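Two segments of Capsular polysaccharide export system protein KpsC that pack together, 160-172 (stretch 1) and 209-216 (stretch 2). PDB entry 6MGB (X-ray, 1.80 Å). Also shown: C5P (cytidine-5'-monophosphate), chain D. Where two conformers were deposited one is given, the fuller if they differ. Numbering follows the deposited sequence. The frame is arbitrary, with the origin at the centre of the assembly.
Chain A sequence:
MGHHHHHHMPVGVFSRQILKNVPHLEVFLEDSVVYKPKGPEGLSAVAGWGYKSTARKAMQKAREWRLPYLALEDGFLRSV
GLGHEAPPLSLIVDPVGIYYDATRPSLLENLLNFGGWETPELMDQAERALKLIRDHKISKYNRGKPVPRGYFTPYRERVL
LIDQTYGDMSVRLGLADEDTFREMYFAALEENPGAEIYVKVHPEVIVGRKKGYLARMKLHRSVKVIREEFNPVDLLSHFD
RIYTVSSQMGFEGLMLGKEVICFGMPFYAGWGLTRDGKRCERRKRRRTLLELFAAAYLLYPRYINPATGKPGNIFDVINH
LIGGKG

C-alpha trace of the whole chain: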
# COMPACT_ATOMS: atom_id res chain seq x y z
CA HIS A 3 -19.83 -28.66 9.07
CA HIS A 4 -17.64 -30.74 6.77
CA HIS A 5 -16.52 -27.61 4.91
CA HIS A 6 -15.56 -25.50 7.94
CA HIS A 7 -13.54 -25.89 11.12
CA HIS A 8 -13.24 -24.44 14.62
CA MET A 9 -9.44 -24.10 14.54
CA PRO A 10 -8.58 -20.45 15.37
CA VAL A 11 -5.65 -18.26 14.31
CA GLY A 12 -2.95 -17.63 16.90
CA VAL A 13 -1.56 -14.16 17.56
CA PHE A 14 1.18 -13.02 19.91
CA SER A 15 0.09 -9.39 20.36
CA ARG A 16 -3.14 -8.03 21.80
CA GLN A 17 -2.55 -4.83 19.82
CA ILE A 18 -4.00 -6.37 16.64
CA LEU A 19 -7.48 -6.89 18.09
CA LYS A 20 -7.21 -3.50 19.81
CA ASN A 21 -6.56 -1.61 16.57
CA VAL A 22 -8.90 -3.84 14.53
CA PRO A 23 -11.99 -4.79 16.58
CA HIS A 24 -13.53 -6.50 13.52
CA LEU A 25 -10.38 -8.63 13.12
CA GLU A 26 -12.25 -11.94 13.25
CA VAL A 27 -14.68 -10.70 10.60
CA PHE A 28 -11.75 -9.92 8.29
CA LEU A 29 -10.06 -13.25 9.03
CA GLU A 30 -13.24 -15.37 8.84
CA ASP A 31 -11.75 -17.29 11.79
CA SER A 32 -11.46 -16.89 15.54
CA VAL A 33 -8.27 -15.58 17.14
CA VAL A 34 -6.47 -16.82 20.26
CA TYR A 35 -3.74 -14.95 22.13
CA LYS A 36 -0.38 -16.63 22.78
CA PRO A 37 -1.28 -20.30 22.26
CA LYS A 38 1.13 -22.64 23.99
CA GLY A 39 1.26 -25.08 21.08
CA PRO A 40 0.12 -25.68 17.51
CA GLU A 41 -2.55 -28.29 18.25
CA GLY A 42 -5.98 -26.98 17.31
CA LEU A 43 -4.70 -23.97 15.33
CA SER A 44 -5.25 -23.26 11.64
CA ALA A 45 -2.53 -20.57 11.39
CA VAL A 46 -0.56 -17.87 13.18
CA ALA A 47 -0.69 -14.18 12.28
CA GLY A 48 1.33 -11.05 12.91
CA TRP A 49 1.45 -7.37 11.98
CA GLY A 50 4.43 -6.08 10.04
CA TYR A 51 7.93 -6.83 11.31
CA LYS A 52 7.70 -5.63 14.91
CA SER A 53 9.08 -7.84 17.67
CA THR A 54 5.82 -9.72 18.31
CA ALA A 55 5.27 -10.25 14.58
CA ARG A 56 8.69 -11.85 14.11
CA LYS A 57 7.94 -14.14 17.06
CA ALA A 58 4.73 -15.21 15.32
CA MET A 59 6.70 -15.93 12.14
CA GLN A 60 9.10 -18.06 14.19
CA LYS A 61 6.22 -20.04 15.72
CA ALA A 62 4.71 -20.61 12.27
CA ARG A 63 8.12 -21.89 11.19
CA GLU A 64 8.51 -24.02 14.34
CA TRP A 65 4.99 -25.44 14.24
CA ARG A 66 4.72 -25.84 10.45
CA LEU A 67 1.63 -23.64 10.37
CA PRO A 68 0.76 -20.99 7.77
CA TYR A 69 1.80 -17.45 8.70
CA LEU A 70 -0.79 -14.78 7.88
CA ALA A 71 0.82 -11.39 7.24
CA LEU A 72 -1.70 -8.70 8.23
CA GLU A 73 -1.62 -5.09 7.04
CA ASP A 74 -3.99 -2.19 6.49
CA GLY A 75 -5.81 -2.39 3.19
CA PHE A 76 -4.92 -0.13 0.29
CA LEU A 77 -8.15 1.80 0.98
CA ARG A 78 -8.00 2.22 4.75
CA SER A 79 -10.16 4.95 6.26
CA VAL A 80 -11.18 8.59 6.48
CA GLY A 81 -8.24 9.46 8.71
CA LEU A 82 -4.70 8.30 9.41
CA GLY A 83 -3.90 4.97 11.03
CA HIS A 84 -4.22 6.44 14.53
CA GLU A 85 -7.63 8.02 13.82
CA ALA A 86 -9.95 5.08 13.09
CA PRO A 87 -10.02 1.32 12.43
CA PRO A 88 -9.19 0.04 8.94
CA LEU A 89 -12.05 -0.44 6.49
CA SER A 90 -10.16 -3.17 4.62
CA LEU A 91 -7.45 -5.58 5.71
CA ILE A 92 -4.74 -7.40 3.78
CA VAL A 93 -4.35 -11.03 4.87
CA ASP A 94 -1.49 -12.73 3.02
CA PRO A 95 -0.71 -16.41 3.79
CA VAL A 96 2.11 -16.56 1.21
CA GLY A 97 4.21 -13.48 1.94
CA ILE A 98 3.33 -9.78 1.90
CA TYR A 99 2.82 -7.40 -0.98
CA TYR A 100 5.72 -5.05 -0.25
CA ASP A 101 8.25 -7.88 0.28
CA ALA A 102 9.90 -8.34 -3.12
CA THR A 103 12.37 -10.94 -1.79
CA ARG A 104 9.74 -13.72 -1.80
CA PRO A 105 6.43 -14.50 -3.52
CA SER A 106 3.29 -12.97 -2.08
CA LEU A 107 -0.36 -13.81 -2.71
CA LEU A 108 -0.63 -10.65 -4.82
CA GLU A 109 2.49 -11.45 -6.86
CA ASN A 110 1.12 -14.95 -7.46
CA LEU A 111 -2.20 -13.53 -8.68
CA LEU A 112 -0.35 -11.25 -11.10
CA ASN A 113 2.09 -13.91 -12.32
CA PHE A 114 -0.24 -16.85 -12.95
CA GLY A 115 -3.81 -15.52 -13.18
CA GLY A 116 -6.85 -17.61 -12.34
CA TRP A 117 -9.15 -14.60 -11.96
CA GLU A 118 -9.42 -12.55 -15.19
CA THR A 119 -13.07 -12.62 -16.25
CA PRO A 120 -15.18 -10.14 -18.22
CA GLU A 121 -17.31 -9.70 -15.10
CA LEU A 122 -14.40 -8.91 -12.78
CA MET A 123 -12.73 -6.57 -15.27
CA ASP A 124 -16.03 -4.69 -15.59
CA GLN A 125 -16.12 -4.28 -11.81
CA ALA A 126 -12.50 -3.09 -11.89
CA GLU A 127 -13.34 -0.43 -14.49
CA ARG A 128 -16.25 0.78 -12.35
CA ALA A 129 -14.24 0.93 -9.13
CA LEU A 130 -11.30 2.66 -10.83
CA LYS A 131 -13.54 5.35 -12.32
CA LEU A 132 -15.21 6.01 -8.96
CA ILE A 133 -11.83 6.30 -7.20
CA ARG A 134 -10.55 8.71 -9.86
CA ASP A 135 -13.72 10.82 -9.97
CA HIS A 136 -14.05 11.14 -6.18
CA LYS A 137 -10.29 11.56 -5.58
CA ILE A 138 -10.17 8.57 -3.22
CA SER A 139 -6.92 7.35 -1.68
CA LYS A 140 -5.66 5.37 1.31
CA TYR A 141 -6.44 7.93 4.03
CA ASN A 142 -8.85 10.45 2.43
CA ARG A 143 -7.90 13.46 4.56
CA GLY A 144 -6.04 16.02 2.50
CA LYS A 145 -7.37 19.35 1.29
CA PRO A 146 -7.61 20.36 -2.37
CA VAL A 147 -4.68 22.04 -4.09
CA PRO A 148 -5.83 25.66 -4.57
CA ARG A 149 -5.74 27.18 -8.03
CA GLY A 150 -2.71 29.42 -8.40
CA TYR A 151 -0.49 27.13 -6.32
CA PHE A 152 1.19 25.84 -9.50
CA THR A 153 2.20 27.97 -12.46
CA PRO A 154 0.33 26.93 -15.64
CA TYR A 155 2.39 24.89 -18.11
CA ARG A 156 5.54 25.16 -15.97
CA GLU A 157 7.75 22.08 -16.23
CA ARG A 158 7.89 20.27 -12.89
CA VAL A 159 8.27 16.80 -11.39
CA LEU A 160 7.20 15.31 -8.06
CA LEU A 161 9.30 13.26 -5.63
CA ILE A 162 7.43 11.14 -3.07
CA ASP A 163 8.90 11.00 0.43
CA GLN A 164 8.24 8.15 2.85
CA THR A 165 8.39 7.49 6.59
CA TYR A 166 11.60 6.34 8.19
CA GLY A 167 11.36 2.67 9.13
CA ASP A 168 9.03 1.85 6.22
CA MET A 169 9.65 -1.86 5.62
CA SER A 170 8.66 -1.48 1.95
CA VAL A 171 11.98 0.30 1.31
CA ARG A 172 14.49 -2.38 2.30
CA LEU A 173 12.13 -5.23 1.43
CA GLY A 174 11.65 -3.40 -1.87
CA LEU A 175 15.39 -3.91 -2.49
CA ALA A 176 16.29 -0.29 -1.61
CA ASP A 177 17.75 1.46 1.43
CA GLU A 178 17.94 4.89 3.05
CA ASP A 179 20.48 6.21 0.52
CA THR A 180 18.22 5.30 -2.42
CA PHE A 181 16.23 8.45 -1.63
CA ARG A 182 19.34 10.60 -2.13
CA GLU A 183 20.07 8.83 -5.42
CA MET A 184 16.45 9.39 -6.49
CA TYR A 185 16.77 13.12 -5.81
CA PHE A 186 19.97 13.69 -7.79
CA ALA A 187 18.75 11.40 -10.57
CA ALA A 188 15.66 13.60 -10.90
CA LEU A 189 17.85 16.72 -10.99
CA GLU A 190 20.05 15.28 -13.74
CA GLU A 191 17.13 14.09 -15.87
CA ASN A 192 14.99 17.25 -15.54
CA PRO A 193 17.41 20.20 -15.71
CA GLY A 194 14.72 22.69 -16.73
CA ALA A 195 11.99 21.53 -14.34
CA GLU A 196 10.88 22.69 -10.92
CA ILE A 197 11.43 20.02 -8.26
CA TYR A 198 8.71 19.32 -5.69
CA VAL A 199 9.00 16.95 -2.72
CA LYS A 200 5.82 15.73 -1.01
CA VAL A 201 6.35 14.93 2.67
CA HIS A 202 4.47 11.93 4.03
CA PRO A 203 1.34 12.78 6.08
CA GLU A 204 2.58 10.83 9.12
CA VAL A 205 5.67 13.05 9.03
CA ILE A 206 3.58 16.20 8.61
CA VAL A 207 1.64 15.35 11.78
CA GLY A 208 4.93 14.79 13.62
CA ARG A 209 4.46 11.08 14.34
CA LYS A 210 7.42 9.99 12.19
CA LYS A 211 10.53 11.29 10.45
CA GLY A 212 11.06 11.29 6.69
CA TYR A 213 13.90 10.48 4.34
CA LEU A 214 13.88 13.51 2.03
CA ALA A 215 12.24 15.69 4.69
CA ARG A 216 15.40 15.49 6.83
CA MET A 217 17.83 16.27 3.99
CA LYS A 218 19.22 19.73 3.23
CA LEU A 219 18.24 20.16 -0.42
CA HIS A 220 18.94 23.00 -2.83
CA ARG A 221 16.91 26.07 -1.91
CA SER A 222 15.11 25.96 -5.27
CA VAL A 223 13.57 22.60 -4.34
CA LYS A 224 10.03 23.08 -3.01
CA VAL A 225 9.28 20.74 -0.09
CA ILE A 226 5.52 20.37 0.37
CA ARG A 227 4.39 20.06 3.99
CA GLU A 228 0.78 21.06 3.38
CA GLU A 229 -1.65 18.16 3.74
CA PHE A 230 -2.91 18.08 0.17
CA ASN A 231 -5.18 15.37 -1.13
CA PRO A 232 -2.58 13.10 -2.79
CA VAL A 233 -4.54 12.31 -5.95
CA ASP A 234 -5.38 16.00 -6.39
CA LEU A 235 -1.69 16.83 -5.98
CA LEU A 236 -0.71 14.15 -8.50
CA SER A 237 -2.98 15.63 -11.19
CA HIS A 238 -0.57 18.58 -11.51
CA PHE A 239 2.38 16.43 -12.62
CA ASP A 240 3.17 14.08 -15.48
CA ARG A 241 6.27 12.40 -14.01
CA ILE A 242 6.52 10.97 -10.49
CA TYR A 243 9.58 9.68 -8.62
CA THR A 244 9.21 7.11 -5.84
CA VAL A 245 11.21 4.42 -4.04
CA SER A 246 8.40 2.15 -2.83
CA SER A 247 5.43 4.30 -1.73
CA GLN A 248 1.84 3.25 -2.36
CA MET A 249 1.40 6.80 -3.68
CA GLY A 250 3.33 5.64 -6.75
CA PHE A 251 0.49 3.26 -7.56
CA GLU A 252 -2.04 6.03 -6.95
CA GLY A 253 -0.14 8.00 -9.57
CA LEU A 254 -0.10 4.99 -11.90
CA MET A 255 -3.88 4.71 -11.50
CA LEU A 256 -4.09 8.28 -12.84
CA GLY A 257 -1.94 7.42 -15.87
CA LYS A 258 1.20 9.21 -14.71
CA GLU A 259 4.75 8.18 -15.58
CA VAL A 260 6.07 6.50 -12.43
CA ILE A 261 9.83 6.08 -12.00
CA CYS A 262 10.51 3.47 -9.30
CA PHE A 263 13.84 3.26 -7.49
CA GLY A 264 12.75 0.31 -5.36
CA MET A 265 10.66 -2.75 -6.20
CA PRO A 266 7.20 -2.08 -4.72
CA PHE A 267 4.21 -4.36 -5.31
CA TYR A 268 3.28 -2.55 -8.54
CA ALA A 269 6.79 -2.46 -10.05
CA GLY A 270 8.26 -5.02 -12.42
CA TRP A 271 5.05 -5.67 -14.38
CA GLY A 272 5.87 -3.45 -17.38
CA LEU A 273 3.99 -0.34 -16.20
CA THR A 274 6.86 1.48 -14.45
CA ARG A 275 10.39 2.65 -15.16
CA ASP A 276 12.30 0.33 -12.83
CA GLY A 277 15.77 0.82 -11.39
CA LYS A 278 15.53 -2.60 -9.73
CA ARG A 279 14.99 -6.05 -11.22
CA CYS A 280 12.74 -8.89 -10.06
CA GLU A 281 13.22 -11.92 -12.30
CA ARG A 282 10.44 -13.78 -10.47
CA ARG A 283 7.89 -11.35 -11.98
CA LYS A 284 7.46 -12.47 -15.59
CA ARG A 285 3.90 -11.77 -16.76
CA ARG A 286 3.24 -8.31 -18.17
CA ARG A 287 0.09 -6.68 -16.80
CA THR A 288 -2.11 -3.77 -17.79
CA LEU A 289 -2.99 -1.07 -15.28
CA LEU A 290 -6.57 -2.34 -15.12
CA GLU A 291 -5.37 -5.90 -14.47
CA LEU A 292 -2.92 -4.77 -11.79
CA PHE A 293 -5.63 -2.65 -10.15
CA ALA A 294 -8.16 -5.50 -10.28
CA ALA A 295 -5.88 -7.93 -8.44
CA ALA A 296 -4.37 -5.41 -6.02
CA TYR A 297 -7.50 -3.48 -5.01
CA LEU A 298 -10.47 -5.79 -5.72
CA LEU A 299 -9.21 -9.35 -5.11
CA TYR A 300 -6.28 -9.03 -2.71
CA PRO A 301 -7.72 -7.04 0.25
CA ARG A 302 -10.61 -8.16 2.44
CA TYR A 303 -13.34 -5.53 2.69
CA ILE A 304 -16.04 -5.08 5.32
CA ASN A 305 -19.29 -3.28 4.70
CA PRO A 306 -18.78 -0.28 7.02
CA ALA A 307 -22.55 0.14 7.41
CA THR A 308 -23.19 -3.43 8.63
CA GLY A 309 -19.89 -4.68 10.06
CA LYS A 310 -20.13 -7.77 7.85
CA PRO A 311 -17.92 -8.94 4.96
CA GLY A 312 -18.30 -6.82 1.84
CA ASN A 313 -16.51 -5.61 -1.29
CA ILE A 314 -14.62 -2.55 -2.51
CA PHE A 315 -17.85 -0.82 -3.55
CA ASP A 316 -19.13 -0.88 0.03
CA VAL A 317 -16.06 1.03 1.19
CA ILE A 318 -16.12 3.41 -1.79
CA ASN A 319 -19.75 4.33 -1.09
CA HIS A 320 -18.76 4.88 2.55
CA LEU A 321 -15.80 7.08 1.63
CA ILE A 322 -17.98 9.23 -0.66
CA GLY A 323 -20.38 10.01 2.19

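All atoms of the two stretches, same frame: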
# COMPACT_ATOMS: atom_id res chain seq x y z
N LEU A 160 7.55 15.54 -9.45
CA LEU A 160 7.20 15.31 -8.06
C LEU A 160 7.99 14.12 -7.51
O LEU A 160 8.01 13.05 -8.13
CB LEU A 160 5.70 15.04 -7.91
CG LEU A 160 5.21 14.87 -6.46
CD1 LEU A 160 5.41 16.15 -5.66
CD2 LEU A 160 3.75 14.44 -6.44
N LEU A 161 8.63 14.32 -6.36
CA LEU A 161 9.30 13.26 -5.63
C LEU A 161 8.47 12.92 -4.40
O LEU A 161 8.04 13.81 -3.67
CB LEU A 161 10.71 13.69 -5.21
CG LEU A 161 11.82 13.64 -6.27
CD1 LEU A 161 11.40 14.28 -7.58
CD2 LEU A 161 13.07 14.33 -5.73
N ILE A 162 8.25 11.62 -4.18
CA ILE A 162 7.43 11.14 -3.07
C ILE A 162 8.36 10.76 -1.93
O ILE A 162 9.26 9.93 -2.09
CB ILE A 162 6.56 9.95 -3.49
CG1 ILE A 162 5.61 10.36 -4.63
CG2 ILE A 162 5.77 9.41 -2.30
CD1 ILE A 162 4.83 9.22 -5.23
N ASP A 163 8.15 11.37 -0.76
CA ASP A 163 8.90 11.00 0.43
C ASP A 163 8.12 9.96 1.22
O ASP A 163 6.90 9.82 1.07
CB ASP A 163 9.18 12.23 1.30
CG ASP A 163 10.31 12.00 2.30
OD1 ASP A 163 11.08 11.04 2.11
OD2 ASP A 163 10.41 12.78 3.27
N GLN A 164 8.84 9.21 2.05
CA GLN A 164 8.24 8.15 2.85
C GLN A 164 8.66 8.31 4.30
O GLN A 164 9.44 9.20 4.66
CB GLN A 164 8.64 6.78 2.29
CG GLN A 164 7.95 6.45 0.98
CD GLN A 164 8.53 5.23 0.30
OE1 GLN A 164 9.15 5.33 -0.76
NE2 GLN A 164 8.33 4.06 0.90
N THR A 165 8.12 7.45 5.16
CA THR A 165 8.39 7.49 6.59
C THR A 165 9.59 6.63 6.92
O THR A 165 9.73 5.51 6.40
CB THR A 165 7.18 7.01 7.40
OG1 THR A 165 6.94 5.63 7.12
CG2 THR A 165 5.94 7.82 7.05
N TYR A 166 10.46 7.13 7.79
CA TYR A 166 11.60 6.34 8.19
C TYR A 166 11.14 5.09 8.93
O TYR A 166 10.22 5.13 9.75
CB TYR A 166 12.55 7.15 9.08
CG TYR A 166 13.85 6.43 9.30
CD1 TYR A 166 14.94 6.65 8.47
CD2 TYR A 166 13.96 5.48 10.30
CE1 TYR A 166 16.12 5.97 8.66
CE2 TYR A 166 15.14 4.80 10.50
CZ TYR A 166 16.21 5.04 9.68
OH TYR A 166 17.38 4.35 9.89
N GLY A 167 11.77 3.96 8.61
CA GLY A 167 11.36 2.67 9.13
C GLY A 167 10.37 1.92 8.27
O GLY A 167 9.98 0.81 8.62
N ASP A 168 9.96 2.50 7.14
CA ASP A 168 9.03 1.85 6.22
C ASP A 168 9.65 0.57 5.67
O ASP A 168 10.63 0.62 4.92
CB ASP A 168 8.68 2.82 5.09
CG ASP A 168 7.57 2.30 4.19
OD1 ASP A 168 7.18 1.12 4.32
OD2 ASP A 168 7.09 3.09 3.35
N MET A 169 9.09 -0.58 6.05
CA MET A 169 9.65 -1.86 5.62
C MET A 169 9.63 -2.03 4.11
O MET A 169 10.42 -2.81 3.57
CB MET A 169 8.89 -3.02 6.27
CG MET A 169 9.01 -3.11 7.78
SD MET A 169 10.68 -3.42 8.39
CE MET A 169 11.14 -4.92 7.53
N SER A 170 8.74 -1.32 3.40
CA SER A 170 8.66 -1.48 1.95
C SER A 170 9.91 -0.96 1.24
O SER A 170 10.09 -1.27 0.06
CB SER A 170 7.42 -0.76 1.41
OG SER A 170 7.59 0.65 1.44
N VAL A 171 10.75 -0.19 1.93
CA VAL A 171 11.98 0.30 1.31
C VAL A 171 13.00 -0.83 1.20
O VAL A 171 13.38 -1.23 0.09
CB VAL A 171 12.54 1.49 2.11
CG1 VAL A 171 13.92 1.89 1.60
CG2 VAL A 171 11.59 2.67 2.03
N ARG A 172 13.45 -1.36 2.33
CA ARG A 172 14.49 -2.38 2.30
C ARG A 172 13.96 -3.71 1.75
O ARG A 172 14.67 -4.42 1.04
CB ARG A 172 15.11 -2.56 3.68
CG ARG A 172 16.11 -1.47 4.02
CD ARG A 172 16.91 -1.77 5.27
NE ARG A 172 17.99 -0.80 5.47
CZ ARG A 172 19.27 -1.00 5.12
NH1 ARG A 172 19.66 -2.14 4.57
NH2 ARG A 172 20.16 -0.04 5.34
N ARG A 209 4.37 12.41 13.75
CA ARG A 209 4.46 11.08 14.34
C ARG A 209 5.69 10.31 13.88
O ARG A 209 6.12 9.38 14.57
CB ARG A 209 3.21 10.27 14.00
CG ARG A 209 1.92 10.86 14.54
CD ARG A 209 0.72 10.00 14.20
NE ARG A 209 0.86 8.64 14.72
CZ ARG A 209 0.44 8.24 15.92
NH1 ARG A 209 -0.17 9.09 16.74
NH2 ARG A 209 0.63 6.99 16.30
N LYS A 210 6.27 10.68 12.74
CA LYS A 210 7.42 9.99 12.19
C LYS A 210 8.37 11.00 11.55
O LYS A 210 8.03 12.17 11.37
CB LYS A 210 7.01 8.94 11.14
CG LYS A 210 6.05 7.87 11.62
CD LYS A 210 6.78 6.58 11.98
CE LYS A 210 5.80 5.43 12.19
NZ LYS A 210 5.02 5.12 10.96
N LYS A 211 9.56 10.53 11.23
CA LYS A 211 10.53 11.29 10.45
C LYS A 211 10.55 10.76 9.02
O LYS A 211 10.16 9.62 8.75
CB LYS A 211 11.92 11.20 11.08
CG LYS A 211 11.99 11.80 12.48
CD LYS A 211 13.26 11.38 13.21
CE LYS A 211 13.31 11.99 14.61
NZ LYS A 211 13.34 13.48 14.57
N GLY A 212 11.01 11.61 8.10
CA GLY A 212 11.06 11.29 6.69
C GLY A 212 12.49 11.15 6.18
O GLY A 212 13.45 11.52 6.84
N TYR A 213 12.60 10.61 4.98
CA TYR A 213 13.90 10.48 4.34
C TYR A 213 14.32 11.80 3.70
O TYR A 213 15.31 12.42 4.10
CB TYR A 213 13.87 9.36 3.29
CG TYR A 213 13.58 7.99 3.85
CD1 TYR A 213 14.59 7.19 4.36
CD2 TYR A 213 12.28 7.48 3.85
CE1 TYR A 213 14.32 5.92 4.86
CE2 TYR A 213 12.01 6.22 4.35
CZ TYR A 213 13.03 5.45 4.86
OH TYR A 213 12.75 4.19 5.35
N LEU A 214 13.56 12.25 2.69
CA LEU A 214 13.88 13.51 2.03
C LEU A 214 13.59 14.70 2.93
O LEU A 214 14.24 15.74 2.81
CB LEU A 214 13.09 13.63 0.73
CG LEU A 214 13.40 12.58 -0.35
CD1 LEU A 214 12.37 12.65 -1.46
CD2 LEU A 214 14.80 12.78 -0.90
N ALA A 215 12.62 14.57 3.84
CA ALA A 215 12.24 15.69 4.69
C ALA A 215 13.38 16.11 5.61
O ALA A 215 13.44 17.28 6.02
CB ALA A 215 11.00 15.33 5.50
N ARG A 216 14.28 15.19 5.95
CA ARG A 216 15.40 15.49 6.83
C ARG A 216 16.64 15.98 6.08
O ARG A 216 17.57 16.48 6.72
CB ARG A 216 15.79 14.25 7.64
CG ARG A 216 14.65 13.64 8.42
CD ARG A 216 14.17 14.50 9.58
NE ARG A 216 15.14 14.62 10.66
CZ ARG A 216 14.86 15.13 11.85
NH1 ARG A 216 13.63 15.56 12.09
NH2 ARG A 216 15.79 15.22 12.80
O3P C5P D . 3.15 3.60 1.11
P C5P D . 3.14 4.88 1.93
O1P C5P D . 4.39 5.69 1.58
O2P C5P D . 3.04 4.77 3.43
O5' C5P D . 1.89 5.71 1.41
C5' C5P D . 0.59 5.48 1.92
C4' C5P D . -0.39 6.48 1.36
O4' C5P D . -0.14 7.77 1.97
C3' C5P D . -0.27 6.74 -0.14
O3' C5P D . -0.97 5.79 -0.92
C2' C5P D . -0.80 8.16 -0.28
O2' C5P D . -2.22 8.17 -0.32
C1' C5P D . -0.33 8.80 1.02
N1 C5P D . 0.96 9.52 0.85
C2 C5P D . 0.98 11.01 0.71
N3 C5P D . 2.29 11.73 0.54
C4 C5P D . 3.55 10.98 0.52
C5 C5P D . 3.52 9.50 0.66
C6 C5P D . 2.21 8.78 0.83
O2 C5P D . -0.03 11.62 0.72
N4 C5P D . 4.82 11.68 0.35
O HOH W 1 7.29 3.76 9.16

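Packing of residues 160-172 against 209-216 in KpsC buries 584 Å², both sides summed, and centres on Tyr213, Tyr166 and Asp163. Tyr213 has the largest covered area, 130 Å². Its CA-to-CB bond points sideways, but with chi1 in m the ring runs along the 164-168 backbone: CE2 lies 3.1 Å from Thr165 O, and the OH accepts a weak hydrogen bond from Gly167 N (N to OH, 3.4 Å). That hydroxyl therefore meets the type II turn from Thr165 to Asp168, which is closed by Asp168 N donating to Thr165 O at 3.1 Å. Beyond the turn, Val171 CG2 makes an apolar contact with Tyr213 CZ at 4.2 Å. Tyr166, chi1 in t, brings its ring obliquely to that of Tyr213, with planes at 37° and Tyr166 CD1 3.7 Å from Tyr213 CE1. Its backbone is held too: Tyr166 N donates to Lys211 O at 2.7 Å and 177°, a nearly linear bond at the single beta bridge pairing Thr165 with Gly212, whose CA atoms are 4.6 Å apart.

The CA-to-CB bond of Asp163 points toward the second stretch, and its carboxylate gathers backbone NH groups where 213-216 adopt helical angles without the regular bonds. OD1 accepts from Leu214 N at 2.8 Å and weakly from Tyr213 N at 3.3 Å, while OD2 accepts from Ala215 N at 2.9 Å. A CB on Gly212 would lie 2.7 Å from Asp163 OD2, a clash, so the absence of a side chain leaves room for this carboxylate. The carbonyl of Asp163 serves the nucleotide instead, its O accepting from C5P N4 at 2.9 Å. Nearby, Leu214 CD1 packs against Leu161 CB at 4.2 Å. At the other end, a water links Thr165 OG1 (2.8 Å from its O) with Lys210 NZ, which donates to the water O at 3.2 Å.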